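Local coordinates for protein exotoxin 5 (Staphylococcus aureus subsp. aureus COL, PDB 3R2I) that is of unknown function but, as a staphylococcal superantigen-like exotoxin built from an OB-fold and a beta-grasp domain, probably acts outside the bacterium on host immune proteins, at residues D83-N91 against K100-Y111; S152-D162 against S238-N249. All coordinates share one frame; numbering follows the deposited sequence.

Contact 1: residues D83-N91 against K100-Y111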
loop_
_atom_site.group_PDB
_atom_site.type_symbol
_atom_site.label_atom_id
_atom_site.label_comp_id
_atom_site.label_asym_id
_atom_site.label_seq_id
_atom_site.Cartn_x
_atom_site.Cartn_y
_atom_site.Cartn_z
ATOM N N ASP A 83 9.990 -21.441 -4.464
ATOM C CA ASP A 83 9.038 -21.654 -5.535
ATOM C C ASP A 83 7.675 -21.965 -4.955
ATOM O O ASP A 83 7.557 -22.639 -3.922
ATOM C CB ASP A 83 9.465 -22.878 -6.378
ATOM C CG ASP A 83 8.424 -23.269 -7.450
ATOM O OD1 ASP A 83 7.848 -22.389 -8.093
ATOM O OD2 ASP A 83 8.194 -24.471 -7.678
ATOM N N TYR A 84 6.634 -21.474 -5.613
ATOM C CA TYR A 84 5.250 -21.823 -5.237
ATOM C C TYR A 84 4.494 -22.044 -6.556
ATOM O O TYR A 84 3.916 -21.116 -7.124
ATOM C CB TYR A 84 4.603 -20.758 -4.342
ATOM C CG TYR A 84 3.192 -21.073 -3.892
ATOM C CD1 TYR A 84 2.941 -21.944 -2.830
ATOM C CD2 TYR A 84 2.113 -20.482 -4.514
ATOM C CE1 TYR A 84 1.611 -22.213 -2.419
ATOM C CE2 TYR A 84 0.804 -20.736 -4.127
ATOM C CZ TYR A 84 0.557 -21.591 -3.083
ATOM O OH TYR A 84 -0.751 -21.808 -2.745
ATOM N N TYR A 85 4.565 -23.269 -7.063
ATOM C CA TYR A 85 3.897 -23.638 -8.322
ATOM C C TYR A 85 4.192 -22.647 -9.442
ATOM O O TYR A 85 3.271 -22.194 -10.148
ATOM C CB TYR A 85 2.371 -23.807 -8.112
ATOM C CG TYR A 85 2.115 -24.684 -6.936
ATOM C CD1 TYR A 85 2.480 -26.025 -6.952
ATOM C CD2 TYR A 85 1.606 -24.158 -5.761
ATOM C CE1 TYR A 85 2.335 -26.818 -5.826
ATOM C CE2 TYR A 85 1.427 -24.961 -4.652
ATOM C CZ TYR A 85 1.784 -26.281 -4.694
ATOM O OH TYR A 85 1.586 -27.035 -3.563
ATOM N N GLY A 86 5.476 -22.290 -9.575
ATOM C CA GLY A 86 5.915 -21.356 -10.620
ATOM C C GLY A 86 6.062 -19.893 -10.254
ATOM O O GLY A 86 6.592 -19.128 -11.045
ATOM N N SER A 87 5.535 -19.469 -9.110
ATOM C CA SER A 87 5.733 -18.082 -8.661
ATOM C C SER A 87 6.755 -18.148 -7.534
ATOM O O SER A 87 6.780 -19.129 -6.758
ATOM C CB SER A 87 4.478 -17.444 -8.071
ATOM O OG SER A 87 3.390 -17.403 -8.953
ATOM N N ASN A 88 7.576 -17.116 -7.426
ATOM C CA ASN A 88 8.536 -17.050 -6.346
ATOM C C ASN A 88 7.871 -16.311 -5.181
ATOM O O ASN A 88 7.209 -15.300 -5.380
ATOM C CB ASN A 88 9.832 -16.390 -6.812
ATOM C CG ASN A 88 10.600 -17.267 -7.786
ATOM O OD1 ASN A 88 10.645 -18.494 -7.644
ATOM N ND2 ASN A 88 11.258 -16.648 -8.733
ATOM N N VAL A 89 8.009 -16.866 -3.983
ATOM C CA VAL A 89 7.418 -16.302 -2.788
ATOM C C VAL A 89 8.370 -16.278 -1.594
ATOM O O VAL A 89 9.378 -16.980 -1.565
ATOM C CB VAL A 89 6.201 -17.129 -2.332
ATOM C CG1 VAL A 89 5.222 -17.234 -3.444
ATOM C CG2 VAL A 89 6.614 -18.539 -1.834
ATOM N N LEU A 90 8.017 -15.446 -0.623
ATOM C CA LEU A 90 8.728 -15.340 0.635
ATOM C C LEU A 90 7.832 -15.920 1.725
ATOM O O LEU A 90 6.777 -15.397 1.998
ATOM C CB LEU A 90 9.047 -13.881 0.966
ATOM C CG LEU A 90 9.960 -13.109 0.006
ATOM C CD1 LEU A 90 10.115 -11.689 0.506
ATOM C CD2 LEU A 90 11.364 -13.769 -0.193
ATOM N N ASN A 91 8.206 -17.058 2.287
ATOM C CA ASN A 91 7.422 -17.639 3.359
ATOM C C ASN A 91 8.060 -17.350 4.707
ATOM O O ASN A 91 9.251 -17.628 4.905
ATOM C CB ASN A 91 7.353 -19.145 3.212
ATOM C CG ASN A 91 6.543 -19.561 2.051
ATOM O OD1 ASN A 91 5.401 -19.112 1.904
ATOM N ND2 ASN A 91 7.072 -20.494 1.254
ATOM N N LYS A 100 2.828 -15.306 3.102
ATOM C CA LYS A 100 3.348 -15.805 1.832
ATOM C C LYS A 100 3.328 -14.594 0.897
ATOM O O LYS A 100 2.281 -14.162 0.449
ATOM C CB LYS A 100 2.571 -17.024 1.311
ATOM C CG LYS A 100 3.013 -17.468 -0.097
ATOM C CD LYS A 100 2.307 -18.737 -0.587
ATOM C CE LYS A 100 2.995 -20.079 -0.154
ATOM N NZ LYS A 100 2.978 -20.531 1.243
ATOM N N VAL A 101 4.502 -13.998 0.674
ATOM C CA VAL A 101 4.618 -12.785 -0.127
ATOM C C VAL A 101 5.132 -13.103 -1.514
ATOM O O VAL A 101 6.251 -13.605 -1.670
ATOM C CB VAL A 101 5.493 -11.769 0.601
ATOM C CG1 VAL A 101 5.590 -10.445 -0.193
ATOM C CG2 VAL A 101 4.901 -11.501 1.983
ATOM N N PHE A 102 4.287 -12.823 -2.511
ATOM C CA PHE A 102 4.580 -13.131 -3.910
ATOM C C PHE A 102 5.497 -12.100 -4.509
ATOM O O PHE A 102 5.425 -10.900 -4.162
ATOM C CB PHE A 102 3.289 -13.249 -4.743
ATOM C CG PHE A 102 2.492 -14.484 -4.447
ATOM C CD1 PHE A 102 1.828 -14.637 -3.230
ATOM C CD2 PHE A 102 2.409 -15.510 -5.362
ATOM C CE1 PHE A 102 1.119 -15.797 -2.936
ATOM C CE2 PHE A 102 1.694 -16.683 -5.069
ATOM C CZ PHE A 102 1.045 -16.820 -3.860
ATOM N N LEU A 103 6.389 -12.588 -5.368
ATOM C CA LEU A 103 7.358 -11.768 -6.074
ATOM C C LEU A 103 7.034 -11.955 -7.532
ATOM O O LEU A 103 7.134 -13.045 -8.072
ATOM C CB LEU A 103 8.767 -12.225 -5.761
ATOM C CG LEU A 103 9.125 -12.304 -4.272
ATOM C CD1 LEU A 103 10.491 -13.051 -4.091
ATOM C CD2 LEU A 103 9.147 -10.895 -3.710
ATOM N N LEU A 104 6.597 -10.872 -8.144
ATOM C CA LEU A 104 6.142 -10.861 -9.509
ATOM C C LEU A 104 6.846 -9.771 -10.289
ATOM O O LEU A 104 7.451 -8.871 -9.718
ATOM C CB LEU A 104 4.619 -10.596 -9.538
ATOM C CG LEU A 104 3.720 -11.588 -8.794
ATOM C CD1 LEU A 104 2.314 -11.020 -8.625
ATOM C CD2 LEU A 104 3.698 -12.977 -9.516
ATOM N N GLY A 105 6.761 -9.897 -11.601
ATOM C CA GLY A 105 7.323 -8.930 -12.546
ATOM C C GLY A 105 8.802 -8.709 -12.419
ATOM O O GLY A 105 9.564 -9.655 -12.312
ATOM N N ASP A 106 9.194 -7.439 -12.437
ATOM C CA ASP A 106 10.592 -7.070 -12.326
ATOM C C ASP A 106 11.250 -7.601 -11.038
ATOM O O ASP A 106 12.458 -7.845 -11.029
ATOM C CB ASP A 106 10.757 -5.540 -12.398
ATOM C CG ASP A 106 10.469 -4.954 -13.800
ATOM O OD1 ASP A 106 10.420 -5.704 -14.814
ATOM O OD2 ASP A 106 10.312 -3.711 -13.880
ATOM N N ASP A 107 10.473 -7.800 -9.967
ATOM C CA ASP A 107 11.048 -8.268 -8.680
ATOM C C ASP A 107 11.011 -9.785 -8.507
ATOM O O ASP A 107 11.424 -10.314 -7.454
ATOM C CB ASP A 107 10.370 -7.577 -7.475
ATOM C CG ASP A 107 10.637 -6.054 -7.420
ATOM O OD1 ASP A 107 10.574 -5.370 -8.477
ATOM O OD2 ASP A 107 10.888 -5.520 -6.306
ATOM N N LYS A 108 10.586 -10.476 -9.562
ATOM C CA LYS A 108 10.396 -11.926 -9.535
ATOM C C LYS A 108 11.566 -12.717 -9.002
ATOM O O LYS A 108 11.378 -13.711 -8.305
ATOM C CB LYS A 108 10.057 -12.482 -10.933
ATOM C CG LYS A 108 9.928 -14.009 -10.901
ATOM C CD LYS A 108 9.448 -14.672 -12.188
ATOM C CE LYS A 108 9.129 -16.185 -11.913
ATOM N NZ LYS A 108 8.582 -16.910 -13.111
ATOM N N ASN A 109 12.771 -12.286 -9.332
ATOM C CA ASN A 109 13.959 -13.020 -8.949
ATOM C C ASN A 109 14.816 -12.271 -7.967
ATOM O O ASN A 109 16.025 -12.543 -7.870
ATOM C CB ASN A 109 14.750 -13.320 -10.243
ATOM C CG ASN A 109 14.112 -14.438 -11.062
ATOM O OD1 ASN A 109 13.702 -15.450 -10.509
ATOM N ND2 ASN A 109 14.054 -14.272 -12.371
ATOM N N LYS A 110 14.191 -11.440 -7.142
ATOM C CA LYS A 110 14.964 -10.548 -6.284
ATOM C C LYS A 110 15.494 -11.028 -4.926
ATOM O O LYS A 110 16.432 -10.408 -4.378
ATOM C CB LYS A 110 14.235 -9.196 -6.139
ATOM C CG LYS A 110 15.196 -8.033 -5.824
ATOM C CD LYS A 110 14.661 -6.633 -6.295
ATOM C CE LYS A 110 13.925 -5.833 -5.240
ATOM N NZ LYS A 110 14.873 -5.197 -4.254
ATOM N N TYR A 111 14.988 -12.111 -4.370
ATOM C CA TYR A 111 15.519 -12.470 -3.036
ATOM C C TYR A 111 15.983 -13.925 -2.967
ATOM O O TYR A 111 15.713 -14.622 -2.005
ATOM C CB TYR A 111 14.451 -12.153 -1.954
ATOM C CG TYR A 111 13.965 -10.692 -1.940
ATOM C CD1 TYR A 111 12.831 -10.312 -2.627
ATOM C CD2 TYR A 111 14.659 -9.701 -1.248
ATOM C CE1 TYR A 111 12.385 -9.001 -2.625
ATOM C CE2 TYR A 111 14.216 -8.377 -1.242
ATOM C CZ TYR A 111 13.070 -8.039 -1.929
ATOM O OH TYR A 111 12.612 -6.733 -1.970
HETATM O O HOH W 1 13.103 -17.957 -10.558
#
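The beta hairpin formed by strands 87-94 and 97-103 of the OB-fold domain pairs V89 with F102 and L90 with V101, and Y84, at the end of the preceding strand, reaches across to the far arm of the same hairpin. The antiparallel ladder is carried by L90 N to V101 O at 2.8 Å, by V101 N to L90 O, and by L103 N to N88 O. In the non-hydrogen-bonded pair, V89 CG1 lies over one face of the F102 ring, 3.9 Å from its centroid; a branched valine suits this place because one methyl can lie over a ring face while the rest of it covers K100 CG. K100 does two jobs. Its CD stands 3.9 Å from the centroid of the Y84 ring, only 9° off the normal, a CH-pi contact; the opposite face of the ring is covered by Y85 CD2. Bends at chi3 (-87°) and chi4 (70°) then bring the amine alongside the N91 amide, where NZ donates to OD1 at 2.9 Å. The other N91 amide atom, ND2, is held by E82 OE1, which fixes the rotation of the group. On the opposite side of the sheet N88 ND2 donates to K108 O at 3.0 Å, from above the carbonyl plane, and a water links ND2 to N109 OD1. Beside it L90 CD2 fills the angle between L103 CD1 and Y111 CB, the last pair 3.9 Å apart, in the company of I139. The Y84, V89, F102 and K100 side thus relies in part on aliphatic carbon over ring faces, while the lysine amine makes a bond to an amide oxygen; the L90 side is largely hydrophobic, and its asparagine ties down the following loop.

Contact 2: residues S152-D162 against S238-N249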
loop_
_atom_site.group_PDB
_atom_site.type_symbol
_atom_site.label_atom_id
_atom_site.label_comp_id
_atom_site.label_asym_id
_atom_site.label_seq_id
_atom_site.Cartn_x
_atom_site.Cartn_y
_atom_site.Cartn_z
ATOM N N SER A 152 7.534 10.658 9.544
ATOM C CA SER A 152 7.303 11.632 8.486
ATOM C C SER A 152 5.844 12.023 8.696
ATOM O O SER A 152 5.032 11.218 9.151
ATOM C CB SER A 152 7.480 11.039 7.082
ATOM O OG SER A 152 8.781 10.527 6.866
ATOM N N ASN A 153 5.505 13.244 8.339
ATOM C CA ASN A 153 4.159 13.728 8.546
ATOM C C ASN A 153 3.769 14.648 7.391
ATOM O O ASN A 153 3.620 15.851 7.576
ATOM C CB ASN A 153 4.120 14.440 9.901
ATOM C CG ASN A 153 2.755 15.065 10.207
ATOM O OD1 ASN A 153 2.703 16.108 10.851
ATOM N ND2 ASN A 153 1.671 14.491 9.684
ATOM N N PRO A 154 3.704 14.094 6.169
ATOM C CA PRO A 154 3.321 14.868 5.006
ATOM C C PRO A 154 1.862 15.279 5.064
ATOM O O PRO A 154 1.043 14.553 5.588
ATOM C CB PRO A 154 3.539 13.903 3.847
ATOM C CG PRO A 154 3.398 12.577 4.435
ATOM C CD PRO A 154 4.068 12.723 5.785
ATOM N N SER A 155 1.545 16.453 4.526
ATOM C CA SER A 155 0.153 16.914 4.541
ATOM C C SER A 155 -0.649 15.991 3.634
ATOM O O SER A 155 -0.090 15.378 2.744
ATOM C CB SER A 155 0.051 18.363 4.065
ATOM O OG SER A 155 0.456 18.435 2.716
ATOM N N LEU A 156 -1.942 15.872 3.904
ATOM C CA LEU A 156 -2.843 15.039 3.121
ATOM C C LEU A 156 -4.148 15.789 3.067
ATOM O O LEU A 156 -4.701 16.112 4.122
ATOM C CB LEU A 156 -3.043 13.664 3.789
ATOM C CG LEU A 156 -4.071 12.646 3.235
ATOM C CD1 LEU A 156 -3.836 12.272 1.788
ATOM C CD2 LEU A 156 -4.079 11.388 4.108
ATOM N N GLN A 157 -4.569 16.158 1.859
ATOM C CA GLN A 157 -5.813 16.866 1.646
ATOM C C GLN A 157 -6.704 16.044 0.766
ATOM O O GLN A 157 -6.242 15.502 -0.216
ATOM C CB GLN A 157 -5.634 18.181 0.881
ATOM C CG GLN A 157 -5.225 19.344 1.675
ATOM C CD GLN A 157 -5.562 20.647 0.942
ATOM O OE1 GLN A 157 -5.441 20.735 -0.285
ATOM N NE2 GLN A 157 -5.999 21.659 1.704
ATOM N N VAL A 158 -7.975 15.977 1.112
ATOM C CA VAL A 158 -8.960 15.288 0.320
ATOM C C VAL A 158 -9.866 16.405 -0.174
ATOM O O VAL A 158 -10.347 17.221 0.634
ATOM C CB VAL A 158 -9.767 14.303 1.135
ATOM C CG1 VAL A 158 -10.777 13.571 0.213
ATOM C CG2 VAL A 158 -8.834 13.329 1.896
ATOM N N LYS A 159 -10.052 16.482 -1.488
ATOM C CA LYS A 159 -10.860 17.531 -2.049
ATOM C C LYS A 159 -11.758 17.192 -3.219
ATOM O O LYS A 159 -11.573 16.215 -3.928
ATOM C CB LYS A 159 -9.994 18.721 -2.414
ATOM C CG LYS A 159 -8.756 18.454 -3.183
ATOM C CD LYS A 159 -7.978 19.771 -3.426
ATOM C CE LYS A 159 -6.490 19.538 -3.812
ATOM N NZ LYS A 159 -6.205 18.643 -5.005
ATOM N N LYS A 160 -12.786 18.004 -3.357
ATOM C CA LYS A 160 -13.670 17.923 -4.501
ATOM C C LYS A 160 -13.589 19.328 -5.062
ATOM O O LYS A 160 -14.002 20.305 -4.410
ATOM C CB LYS A 160 -15.106 17.554 -4.119
ATOM C CG LYS A 160 -16.094 17.731 -5.289
ATOM C CD LYS A 160 -17.481 17.187 -4.937
ATOM C CE LYS A 160 -17.453 15.687 -4.621
ATOM N NZ LYS A 160 -16.915 14.894 -5.765
ATOM N N VAL A 161 -13.068 19.445 -6.270
ATOM C CA VAL A 161 -12.872 20.766 -6.837
ATOM C C VAL A 161 -13.419 20.888 -8.277
ATOM O O VAL A 161 -13.137 21.856 -8.950
ATOM C CB VAL A 161 -11.340 21.094 -6.745
ATOM C CG1 VAL A 161 -10.535 20.156 -7.650
ATOM C CG2 VAL A 161 -11.053 22.563 -7.090
ATOM N N ASP A 162 -14.226 19.917 -8.721
ATOM C CA ASP A 162 -14.793 19.917 -10.083
ATOM C C ASP A 162 -16.241 20.439 -10.183
ATOM O O ASP A 162 -16.933 20.179 -11.181
ATOM C CB ASP A 162 -14.723 18.494 -10.718
ATOM C CG ASP A 162 -15.554 17.417 -9.937
ATOM O OD1 ASP A 162 -15.681 17.523 -8.687
ATOM O OD2 ASP A 162 -16.041 16.440 -10.580
ATOM N N SER A 238 10.220 8.040 2.526
ATOM C CA SER A 238 9.074 8.789 3.012
ATOM C C SER A 238 9.363 10.264 3.306
ATOM O O SER A 238 8.458 11.088 3.285
ATOM C CB SER A 238 8.451 8.076 4.219
ATOM O OG SER A 238 9.270 8.179 5.351
ATOM N N LYS A 239 10.615 10.604 3.563
ATOM C CA LYS A 239 10.936 11.984 3.859
ATOM C C LYS A 239 10.936 12.841 2.570
ATOM O O LYS A 239 10.972 14.075 2.647
ATOM C CB LYS A 239 12.264 12.144 4.639
ATOM C CG LYS A 239 13.576 12.003 3.834
ATOM C CD LYS A 239 14.199 10.574 3.726
ATOM C CE LYS A 239 14.914 10.119 5.039
ATOM N NZ LYS A 239 15.598 8.804 4.885
ATOM N N GLN A 240 10.875 12.189 1.403
ATOM C CA GLN A 240 10.860 12.890 0.140
ATOM C C GLN A 240 9.462 13.196 -0.344
ATOM O O GLN A 240 9.288 13.765 -1.403
ATOM C CB GLN A 240 11.605 12.080 -0.895
ATOM C CG GLN A 240 13.079 11.914 -0.547
ATOM C CD GLN A 240 13.793 13.248 -0.476
ATOM O OE1 GLN A 240 13.617 14.108 -1.338
ATOM N NE2 GLN A 240 14.588 13.428 0.556
ATOM N N ILE A 241 8.456 12.764 0.397
ATOM C CA ILE A 241 7.082 13.051 0.032
ATOM C C ILE A 241 6.780 14.480 0.478
ATOM O O ILE A 241 6.842 14.795 1.673
ATOM C CB ILE A 241 6.100 12.101 0.747
ATOM C CG1 ILE A 241 6.343 10.656 0.301
ATOM C CG2 ILE A 241 4.643 12.515 0.435
ATOM C CD1 ILE A 241 5.607 9.628 1.142
ATOM N N LYS A 242 6.506 15.350 -0.481
ATOM C CA LYS A 242 6.184 16.736 -0.202
ATOM C C LYS A 242 4.748 16.836 0.337
ATOM O O LYS A 242 4.506 17.421 1.395
ATOM C CB LYS A 242 6.315 17.552 -1.477
ATOM C CG LYS A 242 6.095 19.059 -1.283
ATOM C CD LYS A 242 6.332 19.808 -2.586
ATOM C CE LYS A 242 6.073 21.307 -2.429
ATOM N NZ LYS A 242 6.321 22.100 -3.682
ATOM N N ASN A 243 3.798 16.279 -0.402
ATOM C CA ASN A 243 2.407 16.301 0.014
ATOM C C ASN A 243 1.613 15.242 -0.718
ATOM O O ASN A 243 2.103 14.619 -1.655
ATOM C CB ASN A 243 1.797 17.689 -0.228
ATOM C CG ASN A 243 1.817 18.087 -1.680
ATOM O OD1 ASN A 243 2.659 18.859 -2.102
ATOM N ND2 ASN A 243 0.960 17.493 -2.465
ATOM N N ILE A 244 0.406 14.997 -0.238
ATOM C CA ILE A 244 -0.458 14.022 -0.840
ATOM C C ILE A 244 -1.792 14.707 -1.050
ATOM O O ILE A 244 -2.346 15.330 -0.145
ATOM C CB ILE A 244 -0.660 12.771 0.019
ATOM C CG1 ILE A 244 0.676 12.154 0.428
ATOM C CG2 ILE A 244 -1.541 11.747 -0.740
ATOM C CD1 ILE A 244 0.486 11.008 1.476
ATOM N N GLU A 245 -2.301 14.600 -2.259
ATOM C CA GLU A 245 -3.558 15.228 -2.586
ATOM C C GLU A 245 -4.504 14.221 -3.181
ATOM O O GLU A 245 -4.141 13.496 -4.084
ATOM C CB GLU A 245 -3.323 16.305 -3.640
ATOM C CG GLU A 245 -2.371 17.407 -3.249
ATOM C CD GLU A 245 -1.965 18.299 -4.458
ATOM O OE1 GLU A 245 -1.965 17.811 -5.634
ATOM O OE2 GLU A 245 -1.595 19.476 -4.221
ATOM N N VAL A 246 -5.716 14.178 -2.678
ATOM C CA VAL A 246 -6.728 13.306 -3.224
ATOM C C VAL A 246 -7.833 14.182 -3.807
ATOM O O VAL A 246 -8.260 15.160 -3.175
ATOM C CB VAL A 246 -7.318 12.382 -2.144
ATOM C CG1 VAL A 246 -8.439 11.523 -2.713
ATOM C CG2 VAL A 246 -6.214 11.520 -1.525
ATOM N N ASN A 247 -8.266 13.832 -5.016
ATOM C CA ASN A 247 -9.345 14.498 -5.706
ATOM C C ASN A 247 -10.465 13.492 -5.845
ATOM O O ASN A 247 -10.247 12.386 -6.357
ATOM C CB ASN A 247 -8.920 14.950 -7.099
ATOM C CG ASN A 247 -7.691 15.846 -7.068
ATOM O OD1 ASN A 247 -7.685 16.890 -6.449
ATOM N ND2 ASN A 247 -6.650 15.439 -7.775
ATOM N N LEU A 248 -11.639 13.867 -5.347
ATOM C CA LEU A 248 -12.843 13.074 -5.413
ATOM C C LEU A 248 -13.724 13.807 -6.419
ATOM O O LEU A 248 -14.324 14.842 -6.100
ATOM C CB LEU A 248 -13.511 13.005 -4.053
ATOM C CG LEU A 248 -12.679 12.313 -2.984
ATOM C CD1 LEU A 248 -13.420 12.292 -1.689
ATOM C CD2 LEU A 248 -12.325 10.888 -3.384
ATOM N N ASN A 249 -13.808 13.268 -7.631
ATOM C CA ASN A 249 -14.570 13.888 -8.711
ATOM C C ASN A 249 -15.969 13.289 -8.820
ATOM O O ASN A 249 -16.403 12.552 -7.932
ATOM C CB ASN A 249 -13.821 13.654 -10.022
ATOM C CG ASN A 249 -12.386 14.104 -9.940
ATOM O OD1 ASN A 249 -12.041 14.960 -9.114
ATOM N ND2 ASN A 249 -11.537 13.527 -10.775
ATOM O OXT ASN A 249 -16.677 13.514 -9.810
HETATM O O HOH W 2 -1.592 17.932 0.894
HETATM O O HOH W 3 3.761 18.148 3.735
HETATM O O HOH W 4 -12.336 17.041 -7.464
HETATM O O HOH W 5 -18.248 15.322 -10.192
#
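The N247 amide and the L248 peptide group are both met at their oxygens by lysines, but from different directions. K159 NZ reaches N247 OD1 at 2.7 Å, tilted 17° from the carbonyl plane; its CG sits between the backbone N and the carbonyl carbon (chi1 48°), which sends the chain alongside N247. K160 NZ comes to L248 O at 2.6 Å from above the carbonyl plane, 54° out of it. A long, flexible amine suits both places, since it can grip an oxygen on the neighbouring strand while its methylenes lie along the sheet. OD2 of D162 and OXT of N249, two acceptors 3.1 Å apart, would repel if both are charged; the water modelled between them is too near both to be relied on, and K160 NZ, 4.3 Å from OXT and beyond a salt bridge, may soften this. Strands 155-160 and 241-248 run parallel, and their backbones are laced alternately: Q157 bonds through both its backbone N, which donates to I244 O, and its backbone O, which accepts from V246 N at 2.8 Å. On the buried side of the sheet L156 CD1 presses on I244 CG2 at 3.5 Å, and V158 CG1 on L248 CD1 equally tightly. V158 and V246 both touch L193 of helix 182-197, so branched aliphatics, compact and without polar groups, suit this helix-facing layer. Where the strands begin P154 CB lies against I241 CG2, and ahead of them S152 OG approaches S238 OG at 2.8 Å, the latter also hydrogen-bonded to K177 O. The first (155-160) and last (241-248) strands of this sheet are parallel neighbours, in the order 2-1-5-3-4, with a helix across one face: the signature of the beta-grasp fold.

How the contacts relate
Contact 1 and contact 2 lie on opposite sides of the chain's centre, with centres 32 Å apart, and they share no strand. Contact 1 is local: it joins hairpin arms 87-94 and 97-103 of the OB-fold domain, with the end of strand 77-84 and the following loop, and much of its aromatic side remains partly exposed. Contact 2 unites segments 76 residues apart at their closest ends and has one face buried beneath a helix, making it the more core-like. Antiparallel pairing with CH-pi contacts marks the first, parallel pairing with tight aliphatic packing the second. The K159-N247 bond lies on the face away from L156 and V158, whereas the K100-N91 bond shares the face of the aromatic rings.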